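Local coordinates for GCN5-related N-acetyltransferase (Streptococcus suis, PDB 3G3S), which probably transfers an acetyl group from acetyl-coenzyme A to an amine, as a member of the GCN5-related N-acetyltransferase family, at residues A[33-44]-A[56-67]; A[165-176]-A[200-208]. One frame throughout, in Å; residues are numbered along the deposited sequence.

Contact 1. Residues A[33-44]-A[56-67]; sequences YVDDSQSPQSAL and LAGQPHRDLLKI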
loop_
_atom_site.group_PDB
_atom_site.type_symbol
_atom_site.label_atom_id
_atom_site.label_comp_id
_atom_site.label_asym_id
_atom_site.label_seq_id
_atom_site.Cartn_x
_atom_site.Cartn_y
_atom_site.Cartn_z
ATOM N N TYR A 33 7.165 14.033 7.380
ATOM C CA TYR A 33 7.655 14.743 8.565
ATOM C C TYR A 33 6.464 15.416 9.237
ATOM O O TYR A 33 5.505 15.836 8.585
ATOM C CB TYR A 33 8.656 15.787 8.155
ATOM C CG TYR A 33 9.855 15.229 7.467
ATOM C CD1 TYR A 33 9.865 15.032 6.091
ATOM C CD2 TYR A 33 10.983 14.918 8.166
ATOM C CE1 TYR A 33 10.978 14.542 5.451
ATOM C CE2 TYR A 33 12.097 14.407 7.525
ATOM C CZ TYR A 33 12.077 14.227 6.170
ATOM O OH TYR A 33 13.172 13.725 5.544
ATOM N N VAL A 34 6.527 15.529 10.558
ATOM C CA VAL A 34 5.427 16.102 11.292
ATOM C C VAL A 34 5.980 16.986 12.383
ATOM O O VAL A 34 7.182 16.962 12.665
ATOM C CB VAL A 34 4.471 15.018 11.880
ATOM C CG1 VAL A 34 3.763 14.240 10.753
ATOM C CG2 VAL A 34 5.218 14.052 12.829
ATOM N N ASP A 35 5.111 17.820 12.923
ATOM C CA ASP A 35 5.508 18.690 14.025
ATOM C C ASP A 35 5.727 17.880 15.313
ATOM O O ASP A 35 6.633 18.188 16.079
ATOM C CB ASP A 35 4.485 19.811 14.252
ATOM C CG ASP A 35 3.142 19.320 14.751
ATOM O OD1 ASP A 35 2.652 18.248 14.319
ATOM O OD2 ASP A 35 2.522 20.067 15.543
ATOM N N ASP A 36 4.946 16.836 15.535
ATOM C CA ASP A 36 5.022 16.096 16.783
ATOM C C ASP A 36 4.629 14.674 16.524
ATOM O O ASP A 36 3.515 14.412 16.081
ATOM C CB ASP A 36 4.069 16.751 17.791
ATOM C CG ASP A 36 4.162 16.163 19.198
ATOM O OD1 ASP A 36 3.888 14.961 19.403
ATOM O OD2 ASP A 36 4.458 16.951 20.117
ATOM N N SER A 37 5.535 13.747 16.807
ATOM C CA SER A 37 5.261 12.336 16.554
ATOM C C SER A 37 4.019 11.858 17.265
ATOM O O SER A 37 3.203 11.161 16.681
ATOM C CB SER A 37 6.453 11.460 16.997
ATOM N N GLN A 38 3.886 12.234 18.531
ATOM C CA GLN A 38 2.754 11.802 19.372
ATOM C C GLN A 38 1.442 12.558 19.159
ATOM O O GLN A 38 0.351 11.988 19.316
ATOM C CB GLN A 38 3.128 11.921 20.861
ATOM C CG GLN A 38 3.910 10.750 21.402
ATOM C CD GLN A 38 3.036 9.533 21.558
ATOM O OE1 GLN A 38 2.070 9.541 22.323
ATOM N NE2 GLN A 38 3.368 8.475 20.837
ATOM N N SER A 39 1.552 13.838 18.835
ATOM C CA SER A 39 0.388 14.676 18.666
ATOM C C SER A 39 0.505 15.467 17.353
ATOM O O SER A 39 0.567 16.690 17.354
ATOM C CB SER A 39 0.302 15.581 19.900
ATOM O OG SER A 39 -0.893 16.332 19.893
ATOM N N PRO A 40 0.521 14.759 16.214
ATOM C CA PRO A 40 0.719 15.435 14.939
ATOM C C PRO A 40 -0.429 16.335 14.543
ATOM O O PRO A 40 -1.566 15.861 14.449
ATOM C CB PRO A 40 0.802 14.276 13.947
ATOM C CG PRO A 40 0.057 13.183 14.575
ATOM C CD PRO A 40 0.351 13.310 16.035
ATOM N N GLN A 41 -0.138 17.622 14.330
ATOM C CA GLN A 41 -1.130 18.588 13.869
ATOM C C GLN A 41 -0.744 19.216 12.517
ATOM O O GLN A 41 -1.551 19.881 11.889
ATOM C CB GLN A 41 -1.264 19.735 14.850
ATOM C CG GLN A 41 -1.648 19.440 16.285
ATOM C CD GLN A 41 -1.751 20.761 17.086
ATOM O OE1 GLN A 41 -2.591 21.617 16.779
ATOM N NE2 GLN A 41 -0.880 20.933 18.092
ATOM N N SER A 42 0.508 19.037 12.124
ATOM C CA SER A 42 1.086 19.603 10.932
ATOM C C SER A 42 1.948 18.529 10.285
ATOM O O SER A 42 2.617 17.797 10.963
ATOM C CB SER A 42 1.913 20.848 11.297
ATOM O OG SER A 42 1.109 21.807 11.993
ATOM N N ALA A 43 1.904 18.417 8.964
ATOM C CA ALA A 43 2.694 17.429 8.271
ATOM C C ALA A 43 3.204 17.916 6.898
ATOM O O ALA A 43 2.676 18.845 6.282
ATOM C CB ALA A 43 1.892 16.107 8.115
ATOM N N LEU A 44 4.250 17.237 6.452
ATOM C CA LEU A 44 4.956 17.502 5.219
ATOM C C LEU A 44 5.198 16.189 4.499
ATOM O O LEU A 44 5.760 15.254 5.056
ATOM C CB LEU A 44 6.321 18.147 5.499
ATOM C CG LEU A 44 7.309 18.278 4.334
ATOM C CD1 LEU A 44 6.837 19.275 3.257
ATOM C CD2 LEU A 44 8.684 18.701 4.878
ATOM N N LEU A 56 2.240 20.437 2.045
ATOM C CA LEU A 56 2.108 20.854 3.446
ATOM C C LEU A 56 0.683 20.792 3.981
ATOM O O LEU A 56 -0.147 21.549 3.546
ATOM C CB LEU A 56 2.617 22.285 3.527
ATOM C CG LEU A 56 4.099 22.404 3.139
ATOM C CD1 LEU A 56 4.351 23.811 2.496
ATOM C CD2 LEU A 56 4.959 22.062 4.348
ATOM N N ALA A 57 0.423 19.938 4.967
ATOM C CA ALA A 57 -0.935 19.750 5.495
ATOM C C ALA A 57 -1.096 20.069 7.008
ATOM O O ALA A 57 -0.119 20.129 7.795
ATOM C CB ALA A 57 -1.393 18.335 5.189
ATOM N N GLY A 58 -2.342 20.333 7.398
ATOM C CA GLY A 58 -2.658 20.618 8.794
ATOM C C GLY A 58 -2.425 22.079 9.169
ATOM O O GLY A 58 -2.557 22.962 8.356
ATOM N N GLN A 59 -2.159 22.333 10.444
ATOM C CA GLN A 59 -1.885 23.664 10.886
ATOM C C GLN A 59 -0.540 24.083 10.317
ATOM O O GLN A 59 0.370 23.252 10.207
ATOM C CB GLN A 59 -1.857 23.729 12.425
ATOM C CG GLN A 59 -3.205 23.440 13.065
ATOM C CD GLN A 59 -4.301 24.458 12.687
ATOM O OE1 GLN A 59 -4.046 25.663 12.576
ATOM N NE2 GLN A 59 -5.526 23.968 12.503
ATOM N N PRO A 60 -0.411 25.361 9.924
ATOM C CA PRO A 60 0.865 25.892 9.431
ATOM C C PRO A 60 1.874 25.800 10.531
ATOM O O PRO A 60 1.522 26.026 11.685
ATOM C CB PRO A 60 0.568 27.359 9.128
ATOM C CG PRO A 60 -0.892 27.432 9.014
ATOM C CD PRO A 60 -1.470 26.377 9.906
ATOM N N HIS A 61 3.087 25.414 10.166
ATOM C CA HIS A 61 4.178 25.207 11.096
ATOM C C HIS A 61 5.518 25.567 10.445
ATOM O O HIS A 61 5.928 24.940 9.484
ATOM C CB HIS A 61 4.216 23.754 11.547
ATOM C CG HIS A 61 4.942 23.580 12.832
ATOM N ND1 HIS A 61 6.304 23.741 12.933
ATOM C CD2 HIS A 61 4.494 23.347 14.083
ATOM C CE1 HIS A 61 6.667 23.587 14.192
ATOM N NE2 HIS A 61 5.591 23.337 14.910
ATOM N N ARG A 62 6.244 26.524 11.020
ATOM C CA ARG A 62 7.448 27.004 10.369
ATOM C C ARG A 62 8.585 25.987 10.358
ATOM O O ARG A 62 9.413 26.026 9.452
ATOM C CB ARG A 62 7.885 28.358 10.941
ATOM C CG ARG A 62 8.299 28.299 12.381
ATOM C CD ARG A 62 8.731 29.666 12.913
ATOM N NE ARG A 62 7.696 30.703 12.782
ATOM C CZ ARG A 62 7.787 31.833 12.077
ATOM N NH1 ARG A 62 6.746 32.662 12.055
ATOM N NH2 ARG A 62 8.904 32.174 11.425
ATOM N N ASP A 63 8.626 25.045 11.298
ATOM C CA ASP A 63 9.704 24.066 11.266
ATOM C C ASP A 63 9.618 23.130 10.055
ATOM O O ASP A 63 10.654 22.660 9.563
ATOM C CB ASP A 63 9.759 23.261 12.546
ATOM C CG ASP A 63 10.211 24.085 13.743
ATOM O OD1 ASP A 63 10.508 25.297 13.589
ATOM O OD2 ASP A 63 10.246 23.492 14.842
ATOM N N LEU A 64 8.408 22.843 9.579
ATOM C CA LEU A 64 8.283 22.008 8.394
ATOM C C LEU A 64 8.779 22.745 7.120
ATOM O O LEU A 64 9.359 22.142 6.208
ATOM C CB LEU A 64 6.833 21.509 8.242
ATOM C CG LEU A 64 6.313 20.496 9.284
ATOM C CD1 LEU A 64 4.860 20.106 8.998
ATOM C CD2 LEU A 64 7.208 19.234 9.365
ATOM N N LEU A 65 8.519 24.042 7.049
ATOM C CA LEU A 65 9.020 24.893 5.956
ATOM C C LEU A 65 10.550 24.889 5.945
ATOM O O LEU A 65 11.202 24.891 4.891
ATOM C CB LEU A 65 8.502 26.320 6.107
ATOM C CG LEU A 65 6.984 26.493 6.035
ATOM C CD1 LEU A 65 6.494 27.892 6.293
ATOM C CD2 LEU A 65 6.502 26.025 4.633
ATOM N N LYS A 66 11.145 24.876 7.131
ATOM C CA LYS A 66 12.608 24.855 7.204
ATOM C C LYS A 66 13.231 23.637 6.543
ATOM O O LYS A 66 14.284 23.747 5.908
ATOM C CB LYS A 66 13.077 24.933 8.651
ATOM C CG LYS A 66 12.794 26.287 9.250
ATOM C CD LYS A 66 13.300 26.390 10.671
ATOM C CE LYS A 66 13.066 27.791 11.225
ATOM N NZ LYS A 66 13.868 28.016 12.470
ATOM N N ILE A 67 12.562 22.491 6.668
ATOM C CA ILE A 67 13.017 21.253 6.066
ATOM C C ILE A 67 13.069 21.399 4.548
ATOM O O ILE A 67 13.870 20.745 3.882
ATOM C CB ILE A 67 12.065 20.061 6.411
ATOM C CG1 ILE A 67 12.002 19.788 7.909
ATOM C CG2 ILE A 67 12.502 18.781 5.701
ATOM C CD1 ILE A 67 10.998 18.731 8.271
#
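Leu64, from the first turn of helix 62-68, presses its two methyls onto the backbone of a beta sheet: CD1 lies 3.4 Å from Ala43 N, and CD2 lies 3.9 Å from Tyr33 O. A branched apolar end suits this place because it spreads over two neighbouring strands. One turn further on, Ile67 has CG1 anti to its carbonyl carbon (chi1 -62°), which sends CD1 to within 3.8 Å of Tyr33 CB, while the Ile67 and Leu44 side chains slide past each other in opposite directions, CG2 meeting Leu44 CD2. Leu44 also lies alongside Leu56, both pointing the same way, with Leu44 CD1 3.5 Å from Leu56 CD2.

Beneath this layer, strands 42-44 and 56-58 form part of an antiparallel beta hairpin. Ala43 and Ala57 are its hydrogen-bonded pair (Ala43 N to Ala57 O 2.9 Å, Ala57 N to Ala43 O 2.8 Å), and their small methyls on the other face fit against Phe13 of helix 2-13. Gly58 has a positive phi, which favours glycine, and its CA packs closely on Gln41 O in a CA-H...O contact. Ser42 OG donates to Gln59 O, although the refined length is doubtfully short.

Asp35 CB sits over one face of the His61 ring in a CH-pi contact, 3.5 Å from His61 CD2, its carboxylate held through OD1 by the N-H groups of Gln41 and Ser42, the first on the syn side and the second from above the carboxylate plane. His61, the N-cap, accepts Asp63 N at ND1 near the ring plane. With ND1 used as an acceptor, a neutral ring would probably carry its proton on NE2.

Contact 2. Residues A[165-176]-A[200-208]; sequences ILHKGQVVSGAS and LAKACAAQL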
loop_
_atom_site.group_PDB
_atom_site.type_symbol
_atom_site.label_atom_id
_atom_site.label_comp_id
_atom_site.label_asym_id
_atom_site.label_seq_id
_atom_site.Cartn_x
_atom_site.Cartn_y
_atom_site.Cartn_z
ATOM N N ILE A 165 12.158 10.386 -27.087
ATOM C CA ILE A 165 12.224 10.585 -28.523
ATOM C C ILE A 165 13.678 10.967 -28.837
ATOM O O ILE A 165 14.277 11.807 -28.153
ATOM C CB ILE A 165 11.218 11.637 -29.004
ATOM C CG1 ILE A 165 9.812 11.030 -29.075
ATOM C CG2 ILE A 165 11.606 12.161 -30.397
ATOM C CD1 ILE A 165 8.698 12.060 -29.217
ATOM N N LEU A 166 14.261 10.297 -29.820
ATOM C CA LEU A 166 15.618 10.576 -30.233
ATOM C C LEU A 166 15.647 11.213 -31.615
ATOM O O LEU A 166 14.797 10.939 -32.453
ATOM C CB LEU A 166 16.449 9.294 -30.272
ATOM C CG LEU A 166 17.031 8.623 -29.028
ATOM C CD1 LEU A 166 16.000 8.474 -27.950
ATOM C CD2 LEU A 166 17.576 7.285 -29.448
ATOM N N HIS A 167 16.633 12.054 -31.862
ATOM C CA HIS A 167 16.804 12.638 -33.188
ATOM C C HIS A 167 18.280 12.833 -33.397
ATOM O O HIS A 167 18.938 13.382 -32.529
ATOM C CB HIS A 167 16.083 13.951 -33.272
ATOM C CG HIS A 167 16.070 14.539 -34.641
ATOM N ND1 HIS A 167 16.741 15.696 -34.959
ATOM C CD2 HIS A 167 15.459 14.129 -35.775
ATOM C CE1 HIS A 167 16.532 15.980 -36.232
ATOM N NE2 HIS A 167 15.761 15.042 -36.752
ATOM N N LYS A 168 18.811 12.352 -34.516
ATOM C CA LYS A 168 20.266 12.430 -34.775
ATOM C C LYS A 168 21.060 11.825 -33.623
ATOM O O LYS A 168 22.125 12.317 -33.262
ATOM C CB LYS A 168 20.729 13.876 -35.003
ATOM C CG LYS A 168 19.983 14.641 -36.092
ATOM C CD LYS A 168 20.040 13.929 -37.430
ATOM C CE LYS A 168 19.757 14.881 -38.590
ATOM N NZ LYS A 168 20.886 15.859 -38.834
ATOM N N GLY A 169 20.502 10.781 -33.026
ATOM C CA GLY A 169 21.107 10.104 -31.921
ATOM C C GLY A 169 21.047 10.763 -30.554
ATOM O O GLY A 169 21.614 10.226 -29.624
ATOM N N GLN A 170 20.349 11.885 -30.411
ATOM C CA GLN A 170 20.243 12.560 -29.127
ATOM C C GLN A 170 18.813 12.481 -28.616
ATOM O O GLN A 170 17.855 12.419 -29.406
ATOM C CB GLN A 170 20.634 14.036 -29.269
ATOM C CG GLN A 170 21.993 14.262 -29.867
ATOM C CD GLN A 170 22.336 15.751 -30.097
ATOM O OE1 GLN A 170 21.954 16.632 -29.312
ATOM N NE2 GLN A 170 23.073 16.024 -31.177
ATOM N N VAL A 171 18.673 12.394 -27.302
ATOM C CA VAL A 171 17.394 12.439 -26.653
ATOM C C VAL A 171 16.977 13.889 -26.734
ATOM O O VAL A 171 17.710 14.773 -26.278
ATOM C CB VAL A 171 17.464 11.983 -25.184
ATOM C CG1 VAL A 171 16.147 12.295 -24.459
ATOM C CG2 VAL A 171 17.810 10.495 -25.133
ATOM N N VAL A 172 15.818 14.127 -27.347
ATOM C CA VAL A 172 15.285 15.484 -27.508
ATOM C C VAL A 172 13.937 15.721 -26.817
ATOM O O VAL A 172 13.498 16.862 -26.731
ATOM C CB VAL A 172 15.213 15.856 -29.004
ATOM C CG1 VAL A 172 16.607 15.772 -29.630
ATOM C CG2 VAL A 172 14.228 14.968 -29.746
ATOM N N SER A 173 13.267 14.662 -26.357
ATOM C CA SER A 173 12.005 14.806 -25.653
ATOM C C SER A 173 11.733 13.507 -24.915
ATOM O O SER A 173 12.323 12.454 -25.241
ATOM C CB SER A 173 10.847 15.139 -26.626
ATOM O OG SER A 173 9.679 15.434 -25.870
ATOM N N GLY A 174 10.860 13.574 -23.909
ATOM C CA GLY A 174 10.535 12.403 -23.120
ATOM C C GLY A 174 9.352 12.620 -22.204
ATOM O O GLY A 174 9.008 13.775 -21.821
ATOM N N ALA A 175 8.683 11.506 -21.911
ATOM C CA ALA A 175 7.538 11.469 -21.003
ATOM C C ALA A 175 7.819 10.312 -20.086
ATOM O O ALA A 175 8.003 9.187 -20.549
ATOM C CB ALA A 175 6.245 11.255 -21.736
ATOM N N SER A 176 7.890 10.565 -18.788
ATOM C CA SER A 176 8.291 9.514 -17.849
ATOM C C SER A 176 7.667 9.690 -16.479
ATOM O O SER A 176 6.981 10.664 -16.208
ATOM C CB SER A 176 9.832 9.476 -17.728
ATOM O OG SER A 176 10.299 8.451 -16.874
ATOM N N LEU A 200 6.378 16.925 -30.106
ATOM C CA LEU A 200 7.070 15.776 -29.589
ATOM C C LEU A 200 6.542 15.361 -28.204
ATOM O O LEU A 200 6.375 14.169 -27.927
ATOM C CB LEU A 200 8.576 16.039 -29.554
ATOM C CG LEU A 200 9.263 16.337 -30.903
ATOM C CD1 LEU A 200 10.759 16.420 -30.738
ATOM C CD2 LEU A 200 8.932 15.321 -31.987
ATOM N N ALA A 201 6.311 16.337 -27.334
ATOM C CA ALA A 201 5.795 16.077 -25.980
ATOM C C ALA A 201 4.502 15.241 -25.992
ATOM O O ALA A 201 4.350 14.275 -25.248
ATOM C CB ALA A 201 5.557 17.414 -25.250
ATOM N N LYS A 202 3.611 15.627 -26.893
ATOM C CA LYS A 202 2.305 15.030 -27.121
ATOM C C LYS A 202 2.437 13.573 -27.585
ATOM O O LYS A 202 1.707 12.702 -27.136
ATOM C CB LYS A 202 1.625 15.911 -28.168
ATOM C CG LYS A 202 0.195 15.673 -28.500
ATOM C CD LYS A 202 -0.272 16.699 -29.582
ATOM C CE LYS A 202 0.365 16.452 -30.976
ATOM N NZ LYS A 202 0.262 17.600 -31.951
ATOM N N ALA A 203 3.397 13.310 -28.466
ATOM C CA ALA A 203 3.636 11.965 -28.942
ATOM C C ALA A 203 4.179 11.050 -27.842
ATOM O O ALA A 203 3.724 9.912 -27.712
ATOM C CB ALA A 203 4.600 11.986 -30.153
ATOM N N CYS A 204 5.171 11.503 -27.076
ATOM C CA CYS A 204 5.711 10.645 -26.018
ATOM C C CYS A 204 4.752 10.537 -24.827
ATOM O O CYS A 204 4.784 9.537 -24.127
ATOM C CB CYS A 204 7.131 11.084 -25.578
ATOM S SG CYS A 204 7.350 12.813 -25.178
ATOM N N ALA A 205 3.946 11.576 -24.580
ATOM C CA ALA A 205 2.942 11.539 -23.531
ATOM C C ALA A 205 1.891 10.528 -23.939
ATOM O O ALA A 205 1.518 9.669 -23.148
ATOM C CB ALA A 205 2.321 12.882 -23.337
ATOM N N ALA A 206 1.474 10.586 -25.200
ATOM C CA ALA A 206 0.466 9.634 -25.675
ATOM C C ALA A 206 0.961 8.211 -25.498
ATOM O O ALA A 206 0.241 7.368 -24.976
ATOM C CB ALA A 206 0.066 9.920 -27.146
ATOM N N GLN A 207 2.195 7.948 -25.909
ATOM C CA GLN A 207 2.789 6.607 -25.791
ATOM C C GLN A 207 2.867 6.134 -24.359
ATOM O O GLN A 207 2.558 4.988 -24.055
ATOM C CB GLN A 207 4.193 6.624 -26.377
ATOM C CG GLN A 207 5.003 5.302 -26.353
ATOM C CD GLN A 207 4.550 4.330 -27.412
ATOM O OE1 GLN A 207 3.452 3.781 -27.328
ATOM N NE2 GLN A 207 5.395 4.094 -28.400
ATOM N N LEU A 208 3.333 7.013 -23.475
ATOM C CA LEU A 208 3.435 6.667 -22.057
ATOM C C LEU A 208 2.066 6.295 -21.472
ATOM O O LEU A 208 1.950 5.285 -20.776
ATOM C CB LEU A 208 4.049 7.828 -21.264
ATOM C CG LEU A 208 4.207 7.612 -19.755
ATOM C CD1 LEU A 208 4.994 6.349 -19.470
ATOM C CD2 LEU A 208 4.837 8.826 -19.087
#
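Leu200, Cys204 and Leu208, one helical turn apart, line the side of helix 200-214 that lies on strand 170-176, a helix-on-sheet pairing in the alpha/beta core of the GNAT fold. The helix is the connection of a beta-alpha-beta crossover and runs back against the parallel strands 184-191 and 218-223 that it joins; strand 170-181, antiparallel to its neighbour 184-191, therefore points roughly the helix's way, 30° apart. Its first residues, Leu200 and Ala201, end an R-G-L-G-L-A sequence that fits the family's acetyl-CoA pyrophosphate-binding loop.

A classic beta bulge sets the strand side: Val172 and Ser173 both face Ile165. Ser173 thereby has its CB toward the helix, 3.8 Å from Leu200 CB, while Val172 CG2 meets Leu200 CD1 at 3.9 Å, the two side chains crossing obliquely. Leucine suits this end, being long enough to reach along the bulge. From the neighbouring strand Ile165 extends its longer branch so that CD1 comes within 3.4 Å of Leu200 O and 4.2 Å of Ala203 CB. The buried hydroxyl of Ser173, with OG anti to its backbone N (chi1 -173°), is hydrogen-bonded to Thr191 OG1 and the backbone carbonyl Asp190 O, which accounts for a polar residue here.

Small residues bring the elements close, the axes approaching to 6.9 Å. Leu208 has CG anti to its backbone N and lays CD2 along the strand, 3.5 Å from Ala175 C. The helix backbone itself meets the strand at Ala175, whose methyl CB stands 3.3 Å from Cys204 O, the same carbonyl that accepts the helical bond from Leu208 N.

In the fold
Both contacts belong to one long mixed sheet, on opposite sides of the chain's centre, with their own centres 39 Å apart and nearest atoms about 21 Å apart. Contact 1 lies at the sheet's end that includes its outermost strand 31-34, is only partly buried and borders the second subunit, where Gly1 and Met2 of that chain pack on Tyr33 and Val34. There backbone pairing, a carboxylate and a histidine cap accompany the leucines. Contact 2 is buried, and no other chain of the assembly touches it: helix meets strands through apolar and small side chains, and its serine hydroxyls are satisfied by neighbouring parts of the fold.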